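Local coordinates for uncharacterized protein UL16 (Human herpesvirus 5 strain ad169, PDB 2WY3), which helps human cytomegalovirus escape natural killer cells by blocking the binding of ULBP1 and ULBP2 to the host receptor KLRK1 and holding KLRK1 ligands inside the infected cell, at residues S8-R13 and L115-G120; E41-D46 and P94-Y99; V109-C114 and R127-L132. All coordinates share one frame; numbering follows the deposited sequence. Where two conformers were deposited one is given.

Contact 1: residues S8-R13 and L115-G120; sequences SNSTCR and LRCENG
S10 and C12 of the short N-terminal strand 10-13 meet C117 and G120 where strand 110-118 ends and turns into strand 121-131, a cysteine-centred contact between a small two-stranded sheet and the six-stranded one. Strand 10-13 and residues 115-118 run at 123° to each other and form no mutual beta bridge. C12 and C117 form a disulfide in this crystal, but both were deposited in two conformers. In the conformer given, C12 SG and C117 SG are 3.2 Å apart, too far for the bond, so the details of this alternate copy are doubtful. The S10 hydroxyl, anti to its backbone N (chi1 179°), points at the turn 118-120 and accepts a weak hydrogen bond from G120 N, 3.4 Å from S10 OG. G120 CA also brings a C-H to T11 O, at 3.5 Å. A water lies 2.8 Å from C117 O and can donate to it, with S10 O a weaker, competing acceptor. Beyond the pair, C12 bonds through its backbone to L3, and R13 forms a salt bridge with D2. The polar bonds between the segments are long and weak, consistent with the disulfide, where formed, being the firmer link between them.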
loop_
_atom_site.group_PDB
_atom_site.type_symbol
_atom_site.label_atom_id
_atom_site.label_comp_id
_atom_site.label_asym_id
_atom_site.label_seq_id
_atom_site.Cartn_x
_atom_site.Cartn_y
_atom_site.Cartn_z
ATOM N N SER B 8 -2.555 -4.750 -28.073
ATOM C CA SER B 8 -3.611 -3.739 -28.145
ATOM C C SER B 8 -3.288 -2.668 -29.185
ATOM O O SER B 8 -3.993 -1.658 -29.296
ATOM C CB SER B 8 -3.797 -3.062 -26.783
ATOM O OG SER B 8 -4.016 -4.007 -25.746
ATOM N N ASN B 9 -2.214 -2.881 -29.934
ATOM C CA ASN B 9 -1.767 -1.914 -30.930
ATOM C C ASN B 9 -1.586 -0.527 -30.322
ATOM O O ASN B 9 -1.847 0.491 -30.966
ATOM C CB ASN B 9 -2.743 -1.853 -32.109
ATOM C CG ASN B 9 -2.143 -1.175 -33.325
ATOM O OD1 ASN B 9 -0.923 -1.137 -33.490
ATOM N ND2 ASN B 9 -2.999 -0.634 -34.184
ATOM N N SER B 10 -1.145 -0.489 -29.070
ATOM C CA SER B 10 -0.924 0.777 -28.399
ATOM C C SER B 10 0.479 0.815 -27.822
ATOM O O SER B 10 0.685 0.568 -26.635
ATOM C CB SER B 10 -1.960 0.992 -27.300
ATOM O OG SER B 10 -1.735 2.215 -26.634
ATOM N N THR B 11 1.449 1.109 -28.678
ATOM C CA THR B 11 2.841 1.189 -28.264
ATOM C C THR B 11 3.319 2.622 -28.428
ATOM O O THR B 11 2.912 3.309 -29.362
ATOM C CB THR B 11 3.729 0.262 -29.114
ATOM O OG1 THR B 11 3.298 -1.096 -28.946
ATOM C CG2 THR B 11 5.191 0.388 -28.695
ATOM N N CYS B 12 4.170 3.082 -27.520
ATOM C CA CYS B 12 4.691 4.419 -27.651
ATOM C C CYS B 12 6.191 4.458 -27.364
ATOM O O CYS B 12 6.716 3.753 -26.514
ATOM C CB CYS B 12 3.851 5.433 -26.845
ATOM S SG CYS B 12 3.922 5.465 -25.021
ATOM N N ARG B 13 6.896 5.249 -28.164
ATOM C CA ARG B 13 8.334 5.399 -27.957
ATOM C C ARG B 13 8.546 6.501 -26.923
ATOM O O ARG B 13 8.112 7.634 -27.121
ATOM C CB ARG B 13 9.038 5.754 -29.267
ATOM C CG ARG B 13 10.534 6.004 -29.133
ATOM C CD ARG B 13 11.299 4.718 -28.892
ATOM N NE ARG B 13 10.905 3.672 -29.831
ATOM C CZ ARG B 13 11.373 3.558 -31.070
ATOM N NH1 ARG B 13 12.259 4.432 -31.532
ATOM N NH2 ARG B 13 10.953 2.571 -31.850
ATOM N N LEU B 115 3.771 6.276 -15.849
ATOM C CA LEU B 115 3.576 6.368 -17.284
ATOM C C LEU B 115 2.653 5.287 -17.781
ATOM O O LEU B 115 2.637 4.190 -17.234
ATOM C CB LEU B 115 4.915 6.167 -18.008
ATOM C CG LEU B 115 6.072 7.086 -17.608
ATOM C CD1 LEU B 115 7.294 6.773 -18.481
ATOM C CD2 LEU B 115 5.656 8.537 -17.755
ATOM N N ARG B 116 1.906 5.609 -18.831
ATOM C CA ARG B 116 1.120 4.621 -19.572
ATOM C C ARG B 116 0.948 5.078 -21.005
ATOM O O ARG B 116 0.793 6.266 -21.268
ATOM C CB ARG B 116 -0.274 4.438 -18.961
ATOM C CG ARG B 116 -0.937 3.116 -19.384
ATOM C CD ARG B 116 -2.233 2.841 -18.626
ATOM N NE ARG B 116 -2.620 1.435 -18.819
ATOM C CZ ARG B 116 -3.605 0.830 -18.169
ATOM N NH1 ARG B 116 -4.328 1.501 -17.277
ATOM N NH2 ARG B 116 -3.866 -0.444 -18.417
ATOM N N CYS B 117 0.899 4.119 -21.917
ATOM C CA CYS B 117 0.655 4.417 -23.322
ATOM C C CYS B 117 -0.833 4.276 -23.638
ATOM O O CYS B 117 -1.433 3.248 -23.348
ATOM C CB CYS B 117 1.474 3.463 -24.190
ATOM S SG CYS B 117 1.398 3.804 -25.954
ATOM N N GLU B 118 -1.425 5.309 -24.225
ATOM C CA GLU B 118 -2.820 5.230 -24.634
ATOM C C GLU B 118 -2.931 5.740 -26.069
ATOM O O GLU B 118 -2.433 6.821 -26.392
ATOM C CB GLU B 118 -3.717 6.042 -23.698
ATOM C CG GLU B 118 -5.166 6.119 -24.181
ATOM C CD GLU B 118 -5.982 7.198 -23.481
ATOM O OE1 GLU B 118 -5.565 7.674 -22.403
ATOM O OE2 GLU B 118 -7.050 7.571 -24.014
ATOM N N ASN B 119 -3.559 4.952 -26.933
ATOM C CA ASN B 119 -3.677 5.325 -28.336
ATOM C C ASN B 119 -2.328 5.724 -28.917
ATOM O O ASN B 119 -2.249 6.641 -29.733
ATOM C CB ASN B 119 -4.657 6.491 -28.508
ATOM C CG ASN B 119 -6.054 6.160 -28.031
ATOM O OD1 ASN B 119 -6.369 5.000 -27.752
ATOM N ND2 ASN B 119 -6.907 7.182 -27.934
ATOM N N GLY B 120 -1.263 5.059 -28.476
ATOM C CA GLY B 120 0.056 5.333 -29.013
ATOM C C GLY B 120 0.672 6.661 -28.604
ATOM O O GLY B 120 1.627 7.124 -29.232
HETATM O O HOH W 1 -0.880 0.524 -23.713
#

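Contact 2: residues E41-D46 and P94-Y99; sequences ENVTED and PVTKLY. With NAG (2-acetamido-2-deoxy-beta-D-glucopyranose), chain I; NAG (2-acetamido-2-deoxy-beta-D-glucopyranose), chain K.
V43 lays its CG2 methyl over the hydroxyl end of T96, CG2 3.8 Å from T96 OG1, the two side chains crossing at about a right angle. T96 OG1 stands beside its own backbone N (chi1 -61°), and in that position it also reaches a water 3.1 Å away. The water accepts from the backbone N of V43 at 3.0 Å and donates to P94 O, bridging the loop to the strand beneath it. P94 O is therefore met twice: besides the water it takes the N-H of N42, N to O 3.2 Å, in a nearly straight bond (173°) arriving almost along the C=O axis. P94, being a proline, has no N-H to return. These bonds lie at the end of the three-stranded sheet of this Ig-like (E-set) ectodomain, where edge strand 34-41 pairs with the middle strand 95-102. E41 and V95 are the last bridge, an antiparallel non-hydrogen-bonded pair, with E41 CG 4.3 Å from V95 CG2 on the same face. N42 then takes a left-handed backbone conformation and the chain leaves the sheet. Its side-chain OD1 approaches P94 CB. N42 ND2 carries an N-linked N-acetylglucosamine through a 1.4 Å bond to C1 of the sugar. The acetyl methyl C8 of that sugar folds back beside E41, 3.2 Å from E41 OE1. Farther along the loop, E45 OE1 accepts the amide N-H of a second N-acetylglucosamine, and D46 ties the loop to S5 and S7 near the N terminus. At the other end of the strand segment, Y99 OH is hydrogen-bonded to an acidic side chain of another protein chain in the assembly.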
loop_
_atom_site.group_PDB
_atom_site.type_symbol
_atom_site.label_atom_id
_atom_site.label_comp_id
_atom_site.label_asym_id
_atom_site.label_seq_id
_atom_site.Cartn_x
_atom_site.Cartn_y
_atom_site.Cartn_z
ATOM N N GLU B 41 -5.752 0.371 -13.961
ATOM C CA GLU B 41 -6.816 -0.600 -14.218
ATOM C C GLU B 41 -6.577 -1.352 -15.523
ATOM O O GLU B 41 -6.023 -0.794 -16.473
ATOM C CB GLU B 41 -8.169 0.127 -14.278
ATOM C CG GLU B 41 -8.459 0.867 -12.983
ATOM C CD GLU B 41 -9.744 1.660 -13.000
ATOM O OE1 GLU B 41 -9.840 2.625 -13.785
ATOM O OE2 GLU B 41 -10.646 1.326 -12.203
ATOM N N ASN B 42 -6.959 -2.628 -15.517
ATOM C CA ASN B 42 -6.993 -3.473 -16.712
ATOM C C ASN B 42 -5.678 -3.548 -17.492
ATOM O O ASN B 42 -5.649 -3.418 -18.718
ATOM C CB ASN B 42 -8.145 -3.052 -17.624
ATOM C CG ASN B 42 -9.501 -3.484 -17.085
ATOM O OD1 ASN B 42 -9.595 -4.078 -16.009
ATOM N ND2 ASN B 42 -10.558 -3.192 -17.835
ATOM N N VAL B 43 -4.594 -3.775 -16.766
ATOM C CA VAL B 43 -3.281 -3.956 -17.368
ATOM C C VAL B 43 -3.252 -5.296 -18.091
ATOM O O VAL B 43 -3.631 -6.312 -17.517
ATOM C CB VAL B 43 -2.177 -3.920 -16.296
ATOM C CG1 VAL B 43 -0.807 -4.214 -16.915
ATOM C CG2 VAL B 43 -2.166 -2.555 -15.610
ATOM N N THR B 44 -2.822 -5.317 -19.350
ATOM C CA THR B 44 -2.754 -6.594 -20.063
ATOM C C THR B 44 -1.409 -7.271 -19.846
ATOM O O THR B 44 -0.448 -6.629 -19.446
ATOM C CB THR B 44 -2.997 -6.446 -21.579
ATOM O OG1 THR B 44 -1.994 -5.595 -22.143
ATOM C CG2 THR B 44 -4.369 -5.852 -21.843
ATOM N N GLU B 45 -1.345 -8.570 -20.137
ATOM C CA GLU B 45 -0.131 -9.342 -19.897
ATOM C C GLU B 45 1.107 -8.740 -20.547
ATOM O O GLU B 45 2.179 -8.738 -19.953
ATOM C CB GLU B 45 -0.306 -10.788 -20.375
ATOM C CG GLU B 45 -0.990 -11.696 -19.380
ATOM C CD GLU B 45 -0.978 -13.144 -19.833
ATOM O OE1 GLU B 45 0.061 -13.589 -20.368
ATOM O OE2 GLU B 45 -2.005 -13.831 -19.656
ATOM N N ASP B 46 0.966 -8.231 -21.767
ATOM C CA ASP B 46 2.131 -7.734 -22.492
ATOM C C ASP B 46 2.370 -6.237 -22.304
ATOM O O ASP B 46 3.311 -5.686 -22.857
ATOM C CB ASP B 46 2.039 -8.090 -23.982
ATOM C CG ASP B 46 1.046 -7.214 -24.742
ATOM O OD1 ASP B 46 0.310 -6.419 -24.113
ATOM O OD2 ASP B 46 1.005 -7.322 -25.985
ATOM N N PRO B 94 -9.627 -5.399 -10.374
ATOM C CA PRO B 94 -8.648 -5.644 -11.443
ATOM C C PRO B 94 -7.659 -4.500 -11.593
ATOM O O PRO B 94 -7.622 -3.852 -12.638
ATOM C CB PRO B 94 -9.510 -5.710 -12.714
ATOM C CG PRO B 94 -10.924 -5.735 -12.257
ATOM C CD PRO B 94 -10.962 -5.094 -10.913
ATOM N N VAL B 95 -6.874 -4.265 -10.555
ATOM C CA VAL B 95 -5.981 -3.121 -10.481
ATOM C C VAL B 95 -4.563 -3.602 -10.233
ATOM O O VAL B 95 -4.336 -4.462 -9.373
ATOM C CB VAL B 95 -6.389 -2.219 -9.301
ATOM C CG1 VAL B 95 -5.369 -1.085 -9.099
ATOM C CG2 VAL B 95 -7.797 -1.663 -9.528
ATOM N N THR B 96 -3.612 -3.033 -10.966
ATOM C CA THR B 96 -2.204 -3.232 -10.665
ATOM C C THR B 96 -1.677 -1.925 -10.085
ATOM O O THR B 96 -1.933 -0.868 -10.634
ATOM C CB THR B 96 -1.409 -3.544 -11.945
ATOM O OG1 THR B 96 -1.913 -4.748 -12.537
ATOM C CG2 THR B 96 0.068 -3.717 -11.624
ATOM N N LYS B 97 -0.960 -1.991 -8.970
ATOM C CA LYS B 97 -0.347 -0.783 -8.427
ATOM C C LYS B 97 1.159 -0.864 -8.598
ATOM O O LYS B 97 1.758 -1.920 -8.367
ATOM C CB LYS B 97 -0.675 -0.645 -6.944
ATOM C CG LYS B 97 -2.102 -0.199 -6.671
ATOM C CD LYS B 97 -2.414 -0.304 -5.186
ATOM C CE LYS B 97 -3.765 0.311 -4.859
ATOM N NZ LYS B 97 -4.152 -0.004 -3.459
ATOM N N LEU B 98 1.769 0.244 -9.006
ATOM C CA LEU B 98 3.223 0.332 -9.022
ATOM C C LEU B 98 3.665 1.127 -7.795
ATOM O O LEU B 98 3.233 2.267 -7.596
ATOM C CB LEU B 98 3.710 1.034 -10.296
ATOM C CG LEU B 98 3.474 0.339 -11.638
ATOM C CD1 LEU B 98 4.308 0.999 -12.727
ATOM C CD2 LEU B 98 3.803 -1.148 -11.544
ATOM N N TYR B 99 4.532 0.531 -6.983
ATOM C CA TYR B 99 5.026 1.172 -5.768
ATOM C C TYR B 99 6.453 1.624 -5.948
ATOM O O TYR B 99 7.313 0.829 -6.321
ATOM C CB TYR B 99 5.011 0.182 -4.595
ATOM C CG TYR B 99 3.649 -0.106 -4.041
ATOM C CD1 TYR B 99 3.235 0.466 -2.841
ATOM C CD2 TYR B 99 2.769 -0.952 -4.711
ATOM C CE1 TYR B 99 1.986 0.201 -2.318
ATOM C CE2 TYR B 99 1.508 -1.217 -4.193
ATOM C CZ TYR B 99 1.128 -0.634 -2.993
ATOM O OH TYR B 99 -0.119 -0.878 -2.471
HETATM C C1 NAG I . -11.737 -3.676 -17.168
HETATM C C2 NAG I . -12.631 -2.442 -17.204
HETATM C C3 NAG I . -14.062 -2.751 -16.788
HETATM C C4 NAG I . -14.572 -3.999 -17.493
HETATM C C5 NAG I . -13.590 -5.148 -17.306
HETATM C C6 NAG I . -14.079 -6.404 -18.018
HETATM C C7 NAG I . -11.789 -0.216 -16.724
HETATM C C8 NAG I . -11.723 0.841 -15.661
HETATM N N2 NAG I . -12.085 -1.444 -16.310
HETATM O O3 NAG I . -14.893 -1.656 -17.104
HETATM O O4 NAG I . -15.826 -4.365 -16.963
HETATM O O5 NAG I . -12.318 -4.791 -17.811
HETATM O O6 NAG I . -14.016 -6.201 -19.413
HETATM O O7 NAG I . -11.575 0.062 -17.903
HETATM C C1 NAG K . 3.404 -13.806 -18.435
HETATM C C2 NAG K . 3.572 -14.429 -19.823
HETATM C C3 NAG K . 3.093 -15.874 -19.830
HETATM C C4 NAG K . 3.840 -16.638 -18.753
HETATM C C5 NAG K . 3.620 -15.969 -17.401
HETATM C C6 NAG K . 4.415 -16.686 -16.318
HETATM C C7 NAG K . 3.520 -13.026 -21.798
HETATM C C8 NAG K . 2.691 -12.443 -22.902
HETATM N N2 NAG K . 2.863 -13.668 -20.834
HETATM O O3 NAG K . 3.332 -16.469 -21.086
HETATM O O4 NAG K . 3.374 -17.968 -18.717
HETATM O O5 NAG K . 4.000 -14.605 -17.426
HETATM O O6 NAG K . 3.994 -16.224 -15.055
HETATM O O7 NAG K . 4.744 -12.900 -21.806
HETATM O O HOH W 2 -4.684 -4.356 -13.872
#

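Contact 3: residues V109-C114 and R127-L132; sequences VGRYDC and RLYVRL
D113 binds two arginines, one through each carboxylate oxygen. OD1 takes the NE-H of R127 across the strands, NE to OD1 2.8 Å and nearly straight at 171°, on the syn side. OD2 accepts both NE and NH2 of R111, its near neighbour on the same strand; R111 NE to D113 OD2 is 2.8 Å. R111 NE and R127 NE come within 3.6 Å of each other, a repulsion that the shared carboxylate probably offsets in part. R111 CD lies over one face of the R127 guanidinium. Four backbone bonds set the antiparallel register: G110 and V130 bond in both directions, as do Y112 and L128, with V130 N to G110 O at 2.8 Å. V130 O is shared, since R131 folds its NH1 back to it from above the carbonyl plane. R111 CG sits over the face of the Y129 ring, a CH-pi contact 4.0 Å from the centroid. On the face bearing Y112 and L128, Y112 CE2 packs 3.7 Å from V130 CG2. Beyond the last bridge, V109 CG1 meets L132 CD2 at 3.6 Å, the two side chains crossing at about a right angle. The hairpin lies mid-sheet: strand 49-55 flanks segment 109-114, strand 27-31 flanks 127-132, Y112 stacks on F53 and hydrogen-bonds T108 O, and C114 reaches strand 34-41 through its disulfide to C38.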
loop_
_atom_site.group_PDB
_atom_site.type_symbol
_atom_site.label_atom_id
_atom_site.label_comp_id
_atom_site.label_asym_id
_atom_site.label_seq_id
_atom_site.Cartn_x
_atom_site.Cartn_y
_atom_site.Cartn_z
ATOM N N VAL B 109 15.332 13.619 -4.709
ATOM C CA VAL B 109 14.358 14.700 -4.879
ATOM C C VAL B 109 14.129 14.947 -6.372
ATOM O O VAL B 109 15.038 14.783 -7.193
ATOM C CB VAL B 109 14.799 16.024 -4.183
ATOM C CG1 VAL B 109 14.608 15.928 -2.657
ATOM C CG2 VAL B 109 16.243 16.379 -4.546
ATOM N N GLY B 110 12.905 15.315 -6.734
ATOM C CA GLY B 110 12.595 15.520 -8.134
ATOM C C GLY B 110 11.160 15.158 -8.453
ATOM O O GLY B 110 10.273 15.389 -7.637
ATOM N N ARG B 111 10.950 14.624 -9.650
ATOM C CA ARG B 111 9.594 14.403 -10.183
ATOM C C ARG B 111 9.463 12.953 -10.597
ATOM O O ARG B 111 10.281 12.469 -11.386
ATOM C CB ARG B 111 9.411 15.297 -11.412
ATOM C CG ARG B 111 7.973 15.484 -11.902
ATOM C CD ARG B 111 7.950 16.373 -13.157
ATOM N NE ARG B 111 8.216 15.591 -14.357
ATOM C CZ ARG B 111 9.142 15.877 -15.264
ATOM N NH1 ARG B 111 9.910 16.960 -15.133
ATOM N NH2 ARG B 111 9.290 15.073 -16.308
ATOM N N TYR B 112 8.447 12.259 -10.073
ATOM C CA TYR B 112 8.195 10.854 -10.409
ATOM C C TYR B 112 6.909 10.782 -11.219
ATOM O O TYR B 112 5.842 11.133 -10.711
ATOM C CB TYR B 112 8.078 9.986 -9.135
ATOM C CG TYR B 112 9.408 9.880 -8.398
ATOM C CD1 TYR B 112 10.225 8.764 -8.563
ATOM C CD2 TYR B 112 9.855 10.913 -7.573
ATOM C CE1 TYR B 112 11.456 8.669 -7.908
ATOM C CE2 TYR B 112 11.091 10.823 -6.913
ATOM C CZ TYR B 112 11.878 9.705 -7.093
ATOM O OH TYR B 112 13.104 9.623 -6.450
ATOM N N ASP B 113 7.020 10.349 -12.472
ATOM C CA ASP B 113 5.884 10.317 -13.397
ATOM C C ASP B 113 5.500 8.867 -13.676
ATOM O O ASP B 113 6.291 8.121 -14.254
ATOM C CB ASP B 113 6.242 11.003 -14.727
ATOM C CG ASP B 113 6.384 12.518 -14.594
ATOM O OD1 ASP B 113 5.597 13.125 -13.847
ATOM O OD2 ASP B 113 7.280 13.110 -15.229
ATOM N N CYS B 114 4.294 8.472 -13.278
ATOM C CA CYS B 114 3.797 7.132 -13.597
ATOM C C CYS B 114 3.221 7.138 -14.994
ATOM O O CYS B 114 2.291 7.891 -15.287
ATOM C CB CYS B 114 2.740 6.694 -12.599
ATOM S SG CYS B 114 3.518 6.398 -10.979
ATOM N N ARG B 127 1.675 12.227 -11.119
ATOM C CA ARG B 127 2.979 12.863 -10.989
ATOM C C ARG B 127 3.185 13.227 -9.531
ATOM O O ARG B 127 2.312 13.831 -8.902
ATOM C CB ARG B 127 3.045 14.123 -11.859
ATOM C CG ARG B 127 4.226 15.063 -11.522
ATOM C CD ARG B 127 4.268 16.201 -12.534
ATOM N NE ARG B 127 4.684 15.727 -13.855
ATOM C CZ ARG B 127 4.563 16.426 -14.978
ATOM N NH1 ARG B 127 4.000 17.633 -14.966
ATOM N NH2 ARG B 127 4.994 15.909 -16.120
ATOM N N LEU B 128 4.334 12.837 -8.981
ATOM C CA LEU B 128 4.653 13.172 -7.601
ATOM C C LEU B 128 5.951 13.961 -7.575
ATOM O O LEU B 128 6.964 13.506 -8.106
ATOM C CB LEU B 128 4.817 11.899 -6.763
ATOM C CG LEU B 128 5.458 12.136 -5.397
ATOM C CD1 LEU B 128 4.470 12.905 -4.492
ATOM C CD2 LEU B 128 5.901 10.805 -4.767
ATOM N N TYR B 129 5.908 15.151 -6.980
ATOM C CA TYR B 129 7.133 15.891 -6.701
ATOM C C TYR B 129 7.606 15.548 -5.293
ATOM O O TYR B 129 6.805 15.514 -4.357
ATOM C CB TYR B 129 6.874 17.390 -6.791
ATOM C CG TYR B 129 6.729 17.910 -8.206
ATOM C CD1 TYR B 129 7.851 18.182 -8.983
ATOM C CD2 TYR B 129 5.471 18.161 -8.746
ATOM C CE1 TYR B 129 7.721 18.688 -10.270
ATOM C CE2 TYR B 129 5.330 18.668 -10.051
ATOM C CZ TYR B 129 6.466 18.921 -10.795
ATOM O OH TYR B 129 6.358 19.409 -12.077
ATOM N N VAL B 130 8.909 15.310 -5.155
ATOM C CA VAL B 130 9.526 14.966 -3.871
ATOM C C VAL B 130 10.548 16.034 -3.505
ATOM O O VAL B 130 11.400 16.389 -4.323
ATOM C CB VAL B 130 10.222 13.605 -3.958
ATOM C CG1 VAL B 130 11.065 13.340 -2.708
ATOM C CG2 VAL B 130 9.174 12.493 -4.196
ATOM N N ARG B 131 10.442 16.552 -2.283
ATOM C CA ARG B 131 11.328 17.609 -1.802
ATOM C C ARG B 131 11.886 17.195 -0.453
ATOM O O ARG B 131 11.310 16.356 0.209
ATOM C CB ARG B 131 10.543 18.909 -1.661
ATOM C CG ARG B 131 9.996 19.412 -2.990
ATOM C CD ARG B 131 11.170 19.872 -3.866
ATOM N NE ARG B 131 10.707 20.504 -5.106
ATOM C CZ ARG B 131 10.632 19.894 -6.285
ATOM N NH1 ARG B 131 10.982 18.609 -6.415
ATOM N NH2 ARG B 131 10.190 20.569 -7.342
ATOM N N LEU B 132 13.014 17.776 -0.055
ATOM C CA LEU B 132 13.548 17.508 1.271
ATOM C C LEU B 132 12.594 18.075 2.312
ATOM O O LEU B 132 11.773 18.940 2.004
ATOM C CB LEU B 132 14.931 18.145 1.423
ATOM C CG LEU B 132 16.019 17.689 0.447
ATOM C CD1 LEU B 132 17.323 18.429 0.738
ATOM C CD2 LEU B 132 16.230 16.189 0.545
#

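How the contacts relate
From the N terminus, the chain enters contact 1 at 8-13, which closes a long loop only when 115-120 arrives. Contact 2, 41-46 with 94-99, is nested wholly inside that loop and closes before contact 3 opens at 109-114. Contact 3 crosses contact 1: its first segment lies within the loop and its second, 127-132, beyond it. Strand 110-118 serves both, at opposite ends, with the two contacts on opposite sides of the chain's centre. Contact 1 ties the N-terminal strands to the six-stranded sheet, contact 3 joins two strands within that sheet, and contact 2 belongs to the three-stranded one. R116 NH2, 2.9 Å from E41 O in a probable hydrogen bond, connects contacts 1 and 2.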